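Local coordinates for protein arginase (Trypanosoma brucei brucei, PDB 4RHJ) that is of unknown function but has the arginase-deacetylase fold and belongs to the arginase family, having evolved without the binuclear manganese cluster, at residues L62-Q67 with A307-I312. Numbering follows the deposited sequence.
Sequences LDFFLQ and ALSKII
Helix 62-66 crosses residues 307-312 at -70°, with the two axes 9.4 Å apart at their closest. The CA atoms of Phe65 and Ser309 come within 5.0 Å of each other. This is helix-helix packing in the alpha/beta arginase-deacetylase fold. A short helix after strand 46-50 meets helix 303-316, which follows strand 281-287. No hydrogen bond joins the segments. Two consecutive phenylalanines carry the contact from one side, Ser309 and Ile312 from the other.

The CB of Phe65 is directed toward helix 303-316. With CG trans to the backbone N (chi1 174°), the ring extends across to Ile312, its CD1-CE1 edge beside Ser309 O. Methyl CG2 of Ile312 sits over one face, displaced toward the rim, and makes a CH-pi contact 4.0 Å from the ring centroid. The branch carbon CB of Ile312 packs against CE1 of Phe65 at 3.8 Å. Lys313 and Ile316, further along the same helix, also touch the Phe65 side chain.

Phe64 starts off to one side, but its ring swings inward. Ser309 CB lies at the edge of that ring, 3.9 Å from CD2. Val301 and Ala305 pack against Phe64 as well. For the serine hydroxyl, a chi1 of 68° turns OG back along its own helix, where it hydrogen-bonds to Ile306 O. The polar end of this buried side chain is thus satisfied locally. Ser309 O lies in the plane of the Phe65 ring, at its edge, 3.3 Å from CD1.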
loop_
_atom_site.group_PDB
_atom_site.type_symbol
_atom_site.label_atom_id
_atom_site.label_comp_id
_atom_site.label_asym_id
_atom_site.label_seq_id
_atom_site.Cartn_x
_atom_site.Cartn_y
_atom_site.Cartn_z
ATOM N N LEU A 62 -8.154 17.908 -11.286
ATOM C CA LEU A 62 -9.403 18.093 -11.970
ATOM C C LEU A 62 -9.161 17.559 -13.356
ATOM O O LEU A 62 -9.687 16.510 -13.703
ATOM C CB LEU A 62 -9.827 19.576 -11.965
ATOM C CG LEU A 62 -10.808 20.098 -13.025
ATOM C CD1 LEU A 62 -12.128 20.524 -12.411
ATOM C CD2 LEU A 62 -10.197 21.242 -13.823
ATOM N N ASP A 63 -8.297 18.241 -14.111
ATOM C CA ASP A 63 -7.926 17.852 -15.469
ATOM C C ASP A 63 -7.473 16.384 -15.575
ATOM O O ASP A 63 -7.680 15.741 -16.595
ATOM C CB ASP A 63 -6.818 18.781 -15.986
ATOM C CG ASP A 63 -6.897 20.188 -15.397
ATOM O OD1 ASP A 63 -7.748 20.974 -15.854
ATOM O OD2 ASP A 63 -6.093 20.509 -14.495
ATOM N N PHE A 64 -6.855 15.873 -14.507
ATOM C CA PHE A 64 -6.454 14.477 -14.411
ATOM C C PHE A 64 -7.677 13.561 -14.256
ATOM O O PHE A 64 -7.711 12.471 -14.807
ATOM C CB PHE A 64 -5.488 14.294 -13.242
ATOM C CG PHE A 64 -4.810 12.962 -13.213
ATOM C CD1 PHE A 64 -3.721 12.706 -14.030
ATOM C CD2 PHE A 64 -5.237 11.973 -12.357
ATOM C CE1 PHE A 64 -3.078 11.481 -13.998
ATOM C CE2 PHE A 64 -4.594 10.736 -12.319
ATOM C CZ PHE A 64 -3.510 10.493 -13.144
ATOM N N PHE A 65 -8.683 14.026 -13.527
ATOM C CA PHE A 65 -9.940 13.295 -13.369
ATOM C C PHE A 65 -10.744 13.254 -14.665
ATOM O O PHE A 65 -11.483 12.305 -14.931
ATOM C CB PHE A 65 -10.798 13.924 -12.274
ATOM C CG PHE A 65 -12.163 13.316 -12.155
ATOM C CD1 PHE A 65 -12.335 12.085 -11.539
ATOM C CD2 PHE A 65 -13.274 13.958 -12.661
ATOM C CE1 PHE A 65 -13.587 11.518 -11.429
ATOM C CE2 PHE A 65 -14.534 13.392 -12.549
ATOM C CZ PHE A 65 -14.687 12.178 -11.932
ATOM N N LEU A 66 -10.606 14.296 -15.471
ATOM C CA LEU A 66 -11.357 14.371 -16.711
ATOM C C LEU A 66 -10.755 13.459 -17.767
ATOM O O LEU A 66 -11.449 13.042 -18.690
ATOM C CB LEU A 66 -11.420 15.810 -17.210
ATOM C CG LEU A 66 -12.057 16.815 -16.243
ATOM C CD1 LEU A 66 -12.063 18.200 -16.861
ATOM C CD2 LEU A 66 -13.476 16.399 -15.857
ATOM N N GLN A 67 -9.480 13.113 -17.601
ATOM C CA GLN A 67 -8.786 12.265 -18.570
ATOM C C GLN A 67 -8.790 10.795 -18.133
ATOM O O GLN A 67 -8.322 9.905 -18.849
ATOM C CB GLN A 67 -7.354 12.767 -18.783
ATOM C CG GLN A 67 -6.380 12.459 -17.667
ATOM C CD GLN A 67 -4.935 12.483 -18.135
ATOM O OE1 GLN A 67 -4.623 13.024 -19.194
ATOM N NE2 GLN A 67 -4.050 11.885 -17.354
ATOM N N ALA A 307 -5.040 7.727 -7.086
ATOM C CA ALA A 307 -5.921 7.395 -5.975
ATOM C C ALA A 307 -7.121 8.319 -5.906
ATOM O O ALA A 307 -8.255 7.881 -5.803
ATOM C CB ALA A 307 -5.146 7.455 -4.675
ATOM N N LEU A 308 -6.870 9.615 -5.970
ATOM C CA LEU A 308 -7.945 10.552 -5.749
ATOM C C LEU A 308 -8.864 10.638 -6.931
ATOM O O LEU A 308 -10.053 10.897 -6.764
ATOM C CB LEU A 308 -7.387 11.917 -5.408
ATOM C CG LEU A 308 -6.954 11.989 -3.955
ATOM C CD1 LEU A 308 -6.564 13.411 -3.634
ATOM C CD2 LEU A 308 -8.064 11.525 -3.039
ATOM N N SER A 309 -8.323 10.408 -8.124
ATOM C CA SER A 309 -9.149 10.406 -9.346
ATOM C C SER A 309 -10.241 9.331 -9.290
ATOM O O SER A 309 -11.346 9.523 -9.792
ATOM C CB SER A 309 -8.282 10.209 -10.601
ATOM O OG SER A 309 -7.705 8.915 -10.663
ATOM N N LYS A 310 -9.917 8.201 -8.680
ATOM C CA LYS A 310 -10.901 7.174 -8.357
ATOM C C LYS A 310 -11.891 7.657 -7.301
ATOM O O LYS A 310 -13.090 7.456 -7.443
ATOM C CB LYS A 310 -10.201 5.909 -7.862
ATOM C CG LYS A 310 -11.118 4.704 -7.623
ATOM C CD LYS A 310 -11.776 4.213 -8.896
ATOM C CE LYS A 310 -12.514 2.893 -8.652
ATOM N NZ LYS A 310 -13.083 2.315 -9.909
ATOM N N ILE A 311 -11.390 8.303 -6.254
ATOM C CA ILE A 311 -12.227 8.691 -5.116
ATOM C C ILE A 311 -13.336 9.621 -5.557
ATOM O O ILE A 311 -14.467 9.472 -5.113
ATOM C CB ILE A 311 -11.400 9.378 -3.983
ATOM C CG1 ILE A 311 -10.527 8.347 -3.239
ATOM C CG2 ILE A 311 -12.301 10.136 -3.013
ATOM C CD1 ILE A 311 -11.294 7.115 -2.718
ATOM N N ILE A 312 -13.019 10.556 -6.451
ATOM C CA ILE A 312 -14.008 11.531 -6.956
ATOM C C ILE A 312 -15.102 10.850 -7.783
ATOM O O ILE A 312 -16.287 11.163 -7.641
ATOM C CB ILE A 312 -13.341 12.634 -7.833
ATOM C CG1 ILE A 312 -12.199 13.342 -7.092
ATOM C CG2 ILE A 312 -14.378 13.647 -8.320
ATOM C CD1 ILE A 312 -11.154 13.968 -8.013
#